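Local coordinates for ketol-acid reductoisomerase (uncultured archaeon GZfos26G2, PDB 4XDY), which converts (S)-2-acetolactate to (R)-2,3-dihydroxy-isovalerate by magnesium-dependent methyl migration and NADH-preferring reduction, a step in branched-chain amino-acid biosynthesis, at the interface of chains A and B. Coordinates in Å, arbitrary orientation; residue numbers count along the deposited sequence, not the author numbering. Chains: chain A/B, Ketol-acid reductoisomerase.

Contact 1: the interface of chains A and B. Residues chain A 241-242, 245; chain B 139-140, 143.
A:Leu242 of helix 225-254 puts one methyl, CD2, against two oxygens of helix 138-146 in the other subunit: 3.5 Å from the hydroxyl OG1 of B:Thr139, with the carboxylate oxygen OE2 of B:Glu140 beside it. The side chains of A:Leu242 and B:Glu140 run past each other in opposite directions. B:Glu140 is bent at chi2 (-45°), which folds its carboxylate back toward B:Thr139; the hydroxyl OG1 of B:Thr139 donates to OE2 of B:Glu140 at 2.7 Å, and OE2 accepts on its lone pair away from OE1, which ties down one end of the carboxylate. Outside this small apolar spot, ordered waters bridge the subunits. Water 1 joins B:Glu140 OE1 to A:Asp241 OD2, two oxygens 4.4 Å apart; the water may ease the meeting of two probably like charges. Further out, the extended chains of A:Gln245 and B:Lys143 arrive from opposite directions. Water 2 lies 2.6 Å from the amide nitrogen NE2 of A:Gln245 and also meets OE1 of B:Glu140. The terminal amine nitrogen NZ of B:Lys143 reaches this water at 2.8 Å and also meets water 3, which contacts OE1 of A:Gln245. The patch thus gives the homodimer a hydrated seam between the Rossmann domain of one subunit and the knotted domain of the other.

Contact 2: the interface of chains A and B. Residues chain A 239, 248, 251, 263-264; chain B 203-204, 207-208.
B:Val208, on helix 205-220 of the all-helical knotted C-terminal domain of the ketol-acid reductoisomerase family, pushes both methyls into a wall of apolar groups from chain A. Its CG1 lies anti to the backbone N (chi1 170°) and meets the end of A:Ile248, CD1, tip to tip at 3.7 Å. The rim atom CH2 of A:Trp264 approaches the same methyl at 4.0 Å. The other methyl, CG2, faces sulfur-bearing chains: the terminal CE of A:Met251 presses on it at 3.4 Å, a tight fit, as the two side chains pass in opposite directions. Bends at chi2 and chi3 (-91° and -81°) curl A:Met251 so that CE reaches the valine while SD stays near the thiol SG of B:Cys204. A:Met263 crosses B:Val208 at a slant, its SD 3.9 Å from CG2, and lays CG over the backbone carbonyl of B:Cys204. Its own CE rests over one face of A:Trp264, toward the rim. With alanine at A:Met263, CG2 of B:Val208 and the B:Cys204 backbone would probably lose this cover, and the indole a support on one face. On the other flank, CG2 of A:Ile239 sits 3.3 Å from the carbonyl O of B:Leu203 at the end of helix 188-203, and also touches CD2 of B:Leu207.

Contact 3: the interface of chains A and B. Residues chain A 86, 88, 295, 306, 310; chain B 257-258.
B:Asn257 and A:Glu88 cross at about a right angle, their amide and carboxylate planes turned 56° apart. The amide nitrogen ND2 nevertheless donates a nearly straight hydrogen bond to OE2 of A:Glu88, 2.8 Å long. OE2 lies close to the amide plane of B:Asn257 and accepts on the lone pair on the side of OE1. A:Glu88 has CG between the backbone N and the carbonyl carbon (chi1 62°) and bends again at chi2, bringing the carboxylate over CB of B:Asn257. Its second oxygen, OE1, holds water 4, which links it to the backbone N and, at 3.2 Å, the hydroxyl OG1 of B:Thr258. The indole of A:Trp295 lies with one face against B:Thr258, whose CA stands 3.4 Å above the plane toward the rim, and NE1 makes a weak hydrogen bond to OG1 at 3.1 Å. The far side of the asparagine amide faces A:Arg310: OD1 is 3.6 Å from NH2, the two planes 72° apart. A:Leu306 supports that guanidinium, its CG over the centre of one face. The start of helix 257-270 in chain B, next to B:Ser256 of the N-hydroxy-N-isopropyloxamic acid pocket, thus docks between the NAD-binding loop holding A:Glu88 and helices 290-300 and 304-315 of chain A.

Contact 4: the interface of chains A and B. Residues chain A 206, 209-210, 213, 271; chain B 267, 271, 275-276, 279.
The CD1 methyls of A:Ile271 and B:Ile271, the same residue in both subunits, touch at 3.6 Å where their side chains cross obliquely. B:Ile271 also sets CB against CB of A:Glu209 at 3.7 Å, and its CG1 lies over the backbone of A:Gly206. Alongside, B:Met279 reaches in from helix 273-287 as a straight chain, both outer torsions near 180°; its CE meets CD1 of A:Leu210 at 3.7 Å, roughly at right angles, while SD rests against A:Asn213. The amide of A:Asn213 has two sides at work. OD1 packs on the aliphatic part of B:Lys276, 3.3 Å from CB, whereas ND2 donates to the carbonyl O of A:Glu209 one helical turn back, 2.8 Å long (160° at H), from above the carbonyl plane. The same ND2 holds water 5 at 2.9 Å. Water 5 lies 2.6 Å from the carbonyl O of B:Ile271 and also meets OE1 of A:Glu209. The two nearly straight bonds of ND2, to the A:Glu209 carbonyl and to water 5, hold the amide in its rotation. A leucine in place of A:Asn213 would probably leave water 5 and the A:Glu209 carbonyl without this donor. In the fold, helix 205-220 of chain A lies against the junction of helices 257-270 and 273-287 of chain B, beside the dimer axis.

Contact 1: the interface of chains A and B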
ATOM      1  N   ASP A 241       3.599   2.962  -1.151  1.00 17.37           N
ATOM      2  CA  ASP A 241       5.024   3.103  -0.786  1.00 19.77           C
ATOM      3  C   ASP A 241       5.476   4.569  -0.793  1.00 21.12           C
ATOM      4  O   ASP A 241       6.220   4.976   0.084  1.00 19.26           O
ATOM      5  CB  ASP A 241       5.948   2.278  -1.692  1.00 18.99           C
ATOM      6  CG  ASP A 241       5.940   0.772  -1.331  1.00 19.92           C
ATOM      7  OD1 ASP A 241       5.347   0.378  -0.295  1.00 20.85           O
ATOM      8  OD2 ASP A 241       6.545  -0.011  -2.110  1.00 21.96           O
ATOM      9  N   LEU A 242       5.018   5.342  -1.763  1.00 17.68           N
ATOM     10  CA  LEU A 242       5.355   6.793  -1.814  1.00 20.33           C
ATOM     11  C   LEU A 242       4.799   7.573  -0.626  1.00 19.65           C
ATOM     12  O   LEU A 242       5.542   8.383   0.018  1.00 19.70           O
ATOM     13  CB  LEU A 242       4.887   7.361  -3.120  1.00 19.96           C
ATOM     14  CG  LEU A 242       5.817   6.876  -4.255  1.00 22.02           C
ATOM     15  CD1 LEU A 242       5.128   7.139  -5.533  1.00 24.46           C
ATOM     16  CD2 LEU A 242       7.156   7.581  -4.221  1.00 26.24           C
ATOM     17  N   GLN A 245       6.682   6.766   2.577  1.00 21.26           N
ATOM     18  CA  GLN A 245       8.030   7.351   2.567  1.00 24.14           C
ATOM     19  C   GLN A 245       7.968   8.853   2.839  1.00 23.59           C
ATOM     20  O   GLN A 245       8.809   9.366   3.552  1.00 21.42           O
ATOM     21  CB  GLN A 245       8.684   7.196   1.209  1.00 28.31           C
ATOM     22  CG  GLN A 245       9.206   5.790   0.952  1.00 40.27           C
ATOM     23  CD  GLN A 245       9.426   5.453  -0.547  1.00 45.47           C
ATOM     24  OE1 GLN A 245       9.461   6.326  -1.447  1.00 46.26           O
ATOM     25  NE2 GLN A 245       9.559   4.152  -0.817  1.00 46.52           N
TER
ATOM     26  N   THR B 139       9.309   6.548  -9.980  1.00 17.02           N
ATOM     27  CA  THR B 139      10.333   6.239  -9.015  1.00 19.36           C
ATOM     28  C   THR B 139      10.325   4.688  -8.691  1.00 20.61           C
ATOM     29  O   THR B 139      11.399   4.033  -8.547  1.00 21.38           O
ATOM     30  CB  THR B 139      10.151   7.017  -7.735  1.00 20.35           C
ATOM     31  OG1 THR B 139       8.829   6.825  -7.212  1.00 20.42           O
ATOM     32  CG2 THR B 139      10.325   8.540  -7.960  1.00 20.75           C
ATOM     33  N   GLU B 140       9.133   4.116  -8.564  1.00 17.74           N
ATOM     34  CA  GLU B 140       9.012   2.725  -8.153  1.00 19.18           C
ATOM     35  C   GLU B 140       9.293   1.782  -9.315  1.00 19.52           C
ATOM     36  O   GLU B 140       9.805   0.648  -9.122  1.00 20.61           O
ATOM     37  CB  GLU B 140       7.637   2.467  -7.514  1.00 17.78           C
ATOM     38  CG  GLU B 140       7.288   3.485  -6.396  1.00 20.41           C
ATOM     39  CD  GLU B 140       8.461   3.730  -5.447  1.00 23.56           C
ATOM     40  OE1 GLU B 140       8.782   2.767  -4.679  1.00 24.37           O
ATOM     41  OE2 GLU B 140       9.080   4.893  -5.404  1.00 23.94           O
ATOM     42  N   LYS B 143      13.072   1.434  -9.395  0.50 22.29           N
ATOM     43  CA  LYS B 143      13.571   0.536  -8.343  0.50 21.82           C
ATOM     44  C   LYS B 143      13.260  -0.918  -8.716  0.50 20.93           C
ATOM     45  O   LYS B 143      14.112  -1.800  -8.564  0.50 19.26           O
ATOM     46  CB  LYS B 143      12.995   0.874  -6.982  0.50 22.41           C
ATOM     47  CG  LYS B 143      13.437   2.235  -6.456  0.50 24.66           C
ATOM     48  CD  LYS B 143      12.695   2.648  -5.210  0.50 28.02           C
ATOM     49  CE  LYS B 143      13.562   3.524  -4.333  0.50 30.79           C
ATOM     50  NZ  LYS B 143      12.736   3.966  -3.172  0.50 32.95           N
TER
HETATM   51  O   HOH W   1       7.349   0.538  -4.610  1.00 23.93           O
HETATM   52  O   HOH W   2      10.435   2.529  -2.702  1.00 36.36           O
HETATM   53  O   HOH W   3      10.802   5.710  -3.915  1.00 38.75           O

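Contact 2: the interface of chains A and B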
ATOM      1  N   ILE A 239       2.113   2.962  -5.097  1.00 15.93           N
ATOM      2  CA  ILE A 239       1.592   4.265  -4.681  1.00 17.20           C
ATOM      3  C   ILE A 239       1.661   4.449  -3.170  1.00 17.64           C
ATOM      4  O   ILE A 239       2.101   5.476  -2.640  1.00 17.22           O
ATOM      5  CB  ILE A 239       0.138   4.445  -5.188  1.00 18.04           C
ATOM      6  CG1 ILE A 239       0.124   4.432  -6.685  1.00 20.70           C
ATOM      7  CG2 ILE A 239      -0.492   5.770  -4.668  1.00 19.75           C
ATOM      8  CD1 ILE A 239       0.965   5.525  -7.336  1.00 23.11           C
ATOM      9  N   ILE A 248       1.420  12.274   1.508  1.00 19.98           N
ATOM     10  CA  ILE A 248       0.694  12.597   0.263  1.00 21.47           C
ATOM     11  C   ILE A 248       1.531  13.548  -0.559  1.00 20.99           C
ATOM     12  O   ILE A 248       1.513  13.468  -1.797  1.00 20.22           O
ATOM     13  CB  ILE A 248      -0.676  13.177   0.581  1.00 21.74           C
ATOM     14  CG1 ILE A 248      -1.499  12.179   1.388  1.00 24.53           C
ATOM     15  CG2 ILE A 248      -1.411  13.629  -0.687  1.00 23.79           C
ATOM     16  CD1 ILE A 248      -2.566  12.864   2.208  1.00 25.89           C
ATOM     17  N   MET A 251       3.931  11.526  -2.829  1.00 19.64           N
ATOM     18  CA  MET A 251       3.169  10.832  -3.848  1.00 20.56           C
ATOM     19  C   MET A 251       2.651  11.763  -4.926  1.00 21.25           C
ATOM     20  O   MET A 251       2.775  11.481  -6.122  1.00 18.88           O
ATOM     21  CB  MET A 251       2.084  10.010  -3.148  1.00 21.55           C
ATOM     22  CG  MET A 251       1.308   9.070  -4.090  1.00 24.53           C
ATOM     23  SD  MET A 251      -0.163   9.792  -4.825  1.00 24.71           S
ATOM     24  CE  MET A 251      -1.319   9.569  -3.468  1.00 22.66           C
ATOM     25  N   MET A 263      -7.023  13.218  -8.702  1.00 15.54           N
ATOM     26  CA  MET A 263      -7.089  12.893  -7.292  1.00 15.95           C
ATOM     27  C   MET A 263      -7.982  13.903  -6.498  1.00 16.83           C
ATOM     28  O   MET A 263      -8.881  13.497  -5.760  1.00 17.96           O
ATOM     29  CB  MET A 263      -5.685  12.855  -6.736  1.00 16.25           C
ATOM     30  CG  MET A 263      -5.574  12.676  -5.225  1.00 17.15           C
ATOM     31  SD  MET A 263      -3.957  12.358  -4.501  1.00 18.51           S
ATOM     32  CE  MET A 263      -3.039  13.749  -5.135  1.00 18.69           C
ATOM     33  N   TRP A 264      -7.674  15.196  -6.686  1.00 17.01           N
ATOM     34  CA  TRP A 264      -8.415  16.270  -5.997  1.00 16.40           C
ATOM     35  C   TRP A 264      -9.761  16.557  -6.594  1.00 18.91           C
ATOM     36  O   TRP A 264     -10.743  16.872  -5.845  1.00 18.66           O
ATOM     37  CB  TRP A 264      -7.509  17.517  -5.842  1.00 18.10           C
ATOM     38  CG  TRP A 264      -6.272  17.284  -5.056  1.00 18.10           C
ATOM     39  CD1 TRP A 264      -5.013  17.575  -5.458  1.00 16.57           C
ATOM     40  CD2 TRP A 264      -6.149  16.714  -3.752  1.00 18.09           C
ATOM     41  NE1 TRP A 264      -4.113  17.234  -4.506  1.00 17.79           N
ATOM     42  CE2 TRP A 264      -4.770  16.693  -3.450  1.00 18.89           C
ATOM     43  CE3 TRP A 264      -7.042  16.162  -2.860  1.00 19.45           C
ATOM     44  CZ2 TRP A 264      -4.238  16.166  -2.289  1.00 22.29           C
ATOM     45  CZ3 TRP A 264      -6.503  15.627  -1.637  1.00 24.35           C
ATOM     46  CH2 TRP A 264      -5.112  15.637  -1.383  1.00 24.18           C
TER
ATOM     47  N   LEU B 203      -6.326   4.438  -6.816  1.00 13.96           N
ATOM     48  CA  LEU B 203      -4.964   4.575  -6.447  1.00 14.85           C
ATOM     49  C   LEU B 203      -4.627   5.896  -5.744  1.00 16.35           C
ATOM     50  O   LEU B 203      -3.814   5.887  -4.773  1.00 16.25           O
ATOM     51  CB  LEU B 203      -4.074   4.445  -7.674  1.00 16.59           C
ATOM     52  CG  LEU B 203      -4.006   3.095  -8.429  1.00 16.09           C
ATOM     53  CD1 LEU B 203      -3.199   3.264  -9.713  1.00 15.74           C
ATOM     54  CD2 LEU B 203      -3.481   2.019  -7.494  1.00 17.28           C
ATOM     55  N   CYS B 204      -5.165   7.020  -6.242  1.00 16.05           N
ATOM     56  CA  CYS B 204      -4.793   8.374  -5.720  1.00 15.90           C
ATOM     57  C   CYS B 204      -6.002   9.035  -5.051  1.00 15.16           C
ATOM     58  O   CYS B 204      -6.013   9.160  -3.864  1.00 15.27           O
ATOM     59  CB  CYS B 204      -4.204   9.227  -6.843  1.00 16.43           C
ATOM     60  SG  CYS B 204      -2.820   8.435  -7.675  1.00 18.90           S
ATOM     61  N   LEU B 207      -7.651   6.226  -2.500  1.00 17.76           N
ATOM     62  CA  LEU B 207      -6.744   5.899  -1.399  1.00 17.86           C
ATOM     63  C   LEU B 207      -6.607   7.075  -0.445  1.00 18.37           C
ATOM     64  O   LEU B 207      -6.724   6.918   0.805  1.00 16.53           O
ATOM     65  CB  LEU B 207      -5.381   5.516  -1.968  1.00 16.95           C
ATOM     66  CG  LEU B 207      -4.245   5.413  -0.972  1.00 17.98           C
ATOM     67  CD1 LEU B 207      -4.481   4.230  -0.060  1.00 18.91           C
ATOM     68  CD2 LEU B 207      -2.874   5.428  -1.635  1.00 22.18           C
ATOM     69  N   VAL B 208      -6.336   8.256  -1.010  1.00 17.39           N
ATOM     70  CA  VAL B 208      -6.066   9.419  -0.155  1.00 16.79           C
ATOM     71  C   VAL B 208      -7.265   9.849   0.633  1.00 17.47           C
ATOM     72  O   VAL B 208      -7.184  10.155   1.816  1.00 17.72           O
ATOM     73  CB  VAL B 208      -5.380  10.569  -0.935  1.00 19.74           C
ATOM     74  CG1 VAL B 208      -5.318  11.834  -0.120  1.00 21.14           C
ATOM     75  CG2 VAL B 208      -3.964  10.125  -1.343  1.00 22.08           C
TER

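Contact 3: the interface of chains A and B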
ATOM      1  N   PRO A  86      -5.554 -16.210  19.258  1.00 20.54           N
ATOM      2  CA  PRO A  86      -6.702 -15.461  18.685  1.00 20.19           C
ATOM      3  C   PRO A  86      -7.563 -14.863  19.750  1.00 19.76           C
ATOM      4  O   PRO A  86      -7.853 -15.499  20.771  1.00 20.72           O
ATOM      5  CB  PRO A  86      -7.455 -16.549  17.854  1.00 21.41           C
ATOM      6  CG  PRO A  86      -6.412 -17.577  17.523  1.00 20.74           C
ATOM      7  CD  PRO A  86      -5.518 -17.596  18.796  1.00 22.03           C
ATOM      8  N   GLU A  88     -10.647 -14.467  20.113  1.00 20.98           N
ATOM      9  CA  GLU A  88     -11.928 -15.146  20.409  1.00 21.81           C
ATOM     10  C   GLU A  88     -11.761 -16.375  21.298  1.00 22.48           C
ATOM     11  O   GLU A  88     -12.701 -16.712  22.003  1.00 25.28           O
ATOM     12  CB  GLU A  88     -12.669 -15.522  19.065  1.00 22.12           C
ATOM     13  CG  GLU A  88     -11.929 -16.514  18.133  1.00 21.67           C
ATOM     14  CD  GLU A  88     -10.877 -15.998  17.205  1.00 20.71           C
ATOM     15  OE1 GLU A  88     -10.412 -14.854  17.403  1.00 22.13           O
ATOM     16  OE2 GLU A  88     -10.440 -16.732  16.286  1.00 22.22           O
ATOM     17  N   TRP A 295     -19.033  -9.923  17.454  1.00 20.37           N
ATOM     18  CA  TRP A 295     -17.956 -10.844  17.190  1.00 19.69           C
ATOM     19  C   TRP A 295     -17.917 -12.030  18.176  1.00 21.51           C
ATOM     20  O   TRP A 295     -17.697 -13.145  17.779  1.00 21.83           O
ATOM     21  CB  TRP A 295     -16.600 -10.090  17.128  1.00 18.84           C
ATOM     22  CG  TRP A 295     -15.306 -10.887  17.028  1.00 18.15           C
ATOM     23  CD1 TRP A 295     -14.158 -10.666  17.778  1.00 19.35           C
ATOM     24  CD2 TRP A 295     -15.005 -12.011  16.199  1.00 18.37           C
ATOM     25  NE1 TRP A 295     -13.202 -11.544  17.445  1.00 19.21           N
ATOM     26  CE2 TRP A 295     -13.680 -12.368  16.442  1.00 19.18           C
ATOM     27  CE3 TRP A 295     -15.701 -12.688  15.179  1.00 18.19           C
ATOM     28  CZ2 TRP A 295     -13.069 -13.441  15.769  1.00 19.52           C
ATOM     29  CZ3 TRP A 295     -15.102 -13.765  14.557  1.00 19.82           C
ATOM     30  CH2 TRP A 295     -13.788 -14.095  14.781  1.00 19.83           C
ATOM     31  N   LEU A 306     -17.900 -15.623   8.830  1.00 21.68           N
ATOM     32  CA  LEU A 306     -16.533 -15.559   8.432  1.00 23.85           C
ATOM     33  C   LEU A 306     -16.184 -16.703   7.468  1.00 22.48           C
ATOM     34  O   LEU A 306     -15.519 -16.490   6.506  1.00 23.59           O
ATOM     35  CB  LEU A 306     -15.619 -15.491   9.704  1.00 24.97           C
ATOM     36  CG  LEU A 306     -14.110 -15.401   9.565  1.00 25.39           C
ATOM     37  CD1 LEU A 306     -13.773 -14.180   8.712  1.00 25.07           C
ATOM     38  CD2 LEU A 306     -13.557 -15.338  11.008  1.00 26.55           C
ATOM     39  N   ARG A 310     -14.858 -16.010   3.658  1.00 27.77           N
ATOM     40  CA  ARG A 310     -13.621 -16.643   3.175  1.00 26.93           C
ATOM     41  C   ARG A 310     -13.842 -17.341   1.856  1.00 29.85           C
ATOM     42  O   ARG A 310     -13.124 -17.125   0.874  1.00 28.28           O
ATOM     43  CB  ARG A 310     -13.072 -17.607   4.173  1.00 27.68           C
ATOM     44  CG  ARG A 310     -12.364 -16.910   5.326  1.00 27.07           C
ATOM     45  CD  ARG A 310     -12.217 -17.827   6.497  1.00 26.17           C
ATOM     46  NE  ARG A 310     -11.492 -17.239   7.575  1.00 25.71           N
ATOM     47  CZ  ARG A 310     -11.420 -17.758   8.781  1.00 29.28           C
ATOM     48  NH1 ARG A 310     -11.964 -18.943   9.027  1.00 30.94           N
ATOM     49  NH2 ARG A 310     -10.757 -17.138   9.727  1.00 31.25           N
TER
ATOM     50  N   ASN B 257      -8.053 -13.039  13.283  1.00 19.03           N
ATOM     51  CA  ASN B 257      -9.440 -13.403  12.967  1.00 18.29           C
ATOM     52  C   ASN B 257     -10.407 -12.284  13.314  1.00 20.08           C
ATOM     53  O   ASN B 257     -11.399 -12.037  12.577  1.00 18.42           O
ATOM     54  CB  ASN B 257      -9.843 -14.720  13.599  1.00 20.80           C
ATOM     55  CG  ASN B 257      -8.932 -15.832  13.195  1.00 20.44           C
ATOM     56  OD1 ASN B 257      -8.353 -15.880  12.078  1.00 20.70           O
ATOM     57  ND2 ASN B 257      -8.706 -16.730  14.150  1.00 22.94           N
ATOM     58  N   THR B 258     -10.124 -11.515  14.383  1.00 17.15           N
ATOM     59  CA  THR B 258     -10.910 -10.382  14.733  1.00 17.58           C
ATOM     60  C   THR B 258     -10.995  -9.372  13.583  1.00 17.12           C
ATOM     61  O   THR B 258     -12.092  -8.891  13.249  1.00 17.24           O
ATOM     62  CB  THR B 258     -10.342  -9.686  16.000  1.00 19.45           C
ATOM     63  OG1 THR B 258     -10.279 -10.647  17.050  1.00 19.37           O
ATOM     64  CG2 THR B 258     -11.153  -8.511  16.440  1.00 18.60           C
TER
HETATM   65  O   HOH W   4      -8.364 -13.148  16.590  1.00 18.79           O

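Contact 4: the interface of chains A and B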
ATOM      1  N   GLY A 206     -11.867  -1.191   4.509  1.00 18.67           N
ATOM      2  CA  GLY A 206     -11.876  -0.104   3.538  1.00 18.27           C
ATOM      3  C   GLY A 206     -11.037  -0.335   2.324  1.00 17.18           C
ATOM      4  O   GLY A 206     -11.536  -0.227   1.197  1.00 17.02           O
ATOM      5  N   GLU A 209     -12.459  -3.310   0.034  1.00 16.77           N
ATOM      6  CA  GLU A 209     -13.697  -2.884  -0.639  1.00 18.90           C
ATOM      7  C   GLU A 209     -13.438  -1.803  -1.666  1.00 17.86           C
ATOM      8  O   GLU A 209     -14.060  -1.824  -2.731  1.00 17.21           O
ATOM      9  CB  GLU A 209     -14.756  -2.465   0.351  1.00 19.28           C
ATOM     10  CG  GLU A 209     -15.143  -3.612   1.258  1.00 19.70           C
ATOM     11  CD  GLU A 209     -15.945  -4.758   0.562  1.00 25.14           C
ATOM     12  OE1 GLU A 209     -16.345  -4.597  -0.621  1.00 23.67           O
ATOM     13  OE2 GLU A 209     -16.162  -5.803   1.217  1.00 23.88           O
ATOM     14  N   LEU A 210     -12.445  -0.936  -1.396  1.00 17.07           N
ATOM     15  CA  LEU A 210     -12.059   0.048  -2.403  1.00 17.37           C
ATOM     16  C   LEU A 210     -11.477  -0.628  -3.669  1.00 18.11           C
ATOM     17  O   LEU A 210     -11.965  -0.361  -4.811  1.00 19.00           O
ATOM     18  CB  LEU A 210     -11.107   1.074  -1.858  1.00 17.45           C
ATOM     19  CG  LEU A 210     -10.573   2.127  -2.825  1.00 17.67           C
ATOM     20  CD1 LEU A 210     -11.623   3.111  -3.223  1.00 20.27           C
ATOM     21  CD2 LEU A 210      -9.381   2.810  -2.209  1.00 18.06           C
ATOM     22  N   ASN A 213     -14.293  -2.928  -5.459  1.00 17.98           N
ATOM     23  CA  ASN A 213     -15.283  -2.176  -6.198  1.00 17.71           C
ATOM     24  C   ASN A 213     -14.691  -1.522  -7.438  1.00 18.96           C
ATOM     25  O   ASN A 213     -15.316  -1.586  -8.537  1.00 17.74           O
ATOM     26  CB  ASN A 213     -16.012  -1.124  -5.314  1.00 19.05           C
ATOM     27  CG  ASN A 213     -17.108  -1.736  -4.502  1.00 21.58           C
ATOM     28  OD1 ASN A 213     -18.202  -1.920  -4.994  1.00 21.42           O
ATOM     29  ND2 ASN A 213     -16.821  -2.052  -3.215  1.00 22.74           N
ATOM     30  N   ILE A 271     -15.282   8.882  -2.492  1.00 18.63           N
ATOM     31  CA  ILE A 271     -15.175   8.704  -1.029  1.00 19.10           C
ATOM     32  C   ILE A 271     -15.392  10.103  -0.442  1.00 21.78           C
ATOM     33  O   ILE A 271     -14.445  10.912  -0.343  1.00 20.74           O
ATOM     34  CB  ILE A 271     -13.802   8.208  -0.576  1.00 20.05           C
ATOM     35  CG1 ILE A 271     -13.331   6.922  -1.302  1.00 25.27           C
ATOM     36  CG2 ILE A 271     -13.732   8.116   0.949  1.00 21.43           C
ATOM     37  CD1 ILE A 271     -14.256   5.780  -1.212  1.00 27.89           C
TER
ATOM     38  N   GLY B 267     -16.397  -3.532   6.429  1.00 19.87           N
ATOM     39  CA  GLY B 267     -15.793  -2.826   5.307  1.00 18.96           C
ATOM     40  C   GLY B 267     -16.817  -2.332   4.263  1.00 19.57           C
ATOM     41  O   GLY B 267     -16.783  -1.163   3.816  1.00 18.40           O
ATOM     42  N   ILE B 271     -17.647   1.297   2.506  1.00 20.14           N
ATOM     43  CA  ILE B 271     -17.449   1.431   1.055  1.00 21.08           C
ATOM     44  C   ILE B 271     -18.469   0.482   0.452  1.00 23.35           C
ATOM     45  O   ILE B 271     -18.218  -0.698   0.317  1.00 22.64           O
ATOM     46  CB  ILE B 271     -16.043   0.971   0.599  1.00 23.57           C
ATOM     47  CG1 ILE B 271     -14.907   1.716   1.329  1.00 24.87           C
ATOM     48  CG2 ILE B 271     -15.832   1.062  -0.925  1.00 22.47           C
ATOM     49  CD1 ILE B 271     -14.965   3.171   1.223  1.00 25.55           C
ATOM     50  N   VAL B 275     -20.666   4.019  -3.265  1.00 20.40           N
ATOM     51  CA  VAL B 275     -19.326   4.220  -3.838  1.00 20.06           C
ATOM     52  C   VAL B 275     -19.183   3.612  -5.216  1.00 18.58           C
ATOM     53  O   VAL B 275     -18.589   4.251  -6.134  1.00 18.49           O
ATOM     54  CB  VAL B 275     -18.185   3.656  -2.917  1.00 20.53           C
ATOM     55  CG1 VAL B 275     -16.867   3.765  -3.611  1.00 20.38           C
ATOM     56  CG2 VAL B 275     -18.246   4.418  -1.618  1.00 21.51           C
ATOM     57  N   LYS B 276     -19.654   2.378  -5.362  1.00 19.13           N
ATOM     58  CA  LYS B 276     -19.546   1.699  -6.689  1.00 22.46           C
ATOM     59  C   LYS B 276     -20.287   2.473  -7.767  1.00 21.19           C
ATOM     60  O   LYS B 276     -19.741   2.671  -8.906  1.00 21.29           O
ATOM     61  CB  LYS B 276     -20.059   0.270  -6.596  1.00 22.35           C
ATOM     62  CG  LYS B 276     -19.753  -0.486  -7.899  1.00 24.42           C
ATOM     63  CD  LYS B 276     -20.124  -1.954  -7.771  1.00 24.09           C
ATOM     64  CE  LYS B 276     -19.896  -2.699  -9.062  1.00 21.79           C
ATOM     65  NZ  LYS B 276     -20.172  -4.137  -8.786  1.00 24.23           N
ATOM     66  N   MET B 279     -18.280   5.457  -8.687  1.00 18.97           N
ATOM     67  CA  MET B 279     -17.177   4.994  -9.554  1.00 18.68           C
ATOM     68  C   MET B 279     -17.681   4.873 -11.000  1.00 19.19           C
ATOM     69  O   MET B 279     -16.991   5.297 -11.936  1.00 18.11           O
ATOM     70  CB  MET B 279     -16.642   3.678  -9.040  1.00 17.42           C
ATOM     71  CG  MET B 279     -15.693   3.845  -7.861  1.00 19.72           C
ATOM     72  SD  MET B 279     -15.124   2.199  -7.345  1.00 19.38           S
ATOM     73  CE  MET B 279     -14.027   2.600  -5.979  1.00 18.27           C
TER
HETATM   74  O   HOH W   5     -18.682  -2.797  -1.087  1.00 29.47           O

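The four contacts form a chain of patches across one two-fold dimer interface, each with a twin. Contacts 1 and 2 lie about 13 Å apart between C-alpha centres and share helix 225-254 of chain A; contacts 2 and 4, about 15 Å apart, both use helix 205-220, from chain B in one and chain A in the other. Helix 257-270 recurs in contacts 2, 3 and 4. Contacts 1 and 3 are the most distant pair, about 33 Å. Contact 3 is centred about 10 Å from A:His112, the predicted active-site residue, so subunit pairing may bear on the site; the others lie 23 to 30 Å from it.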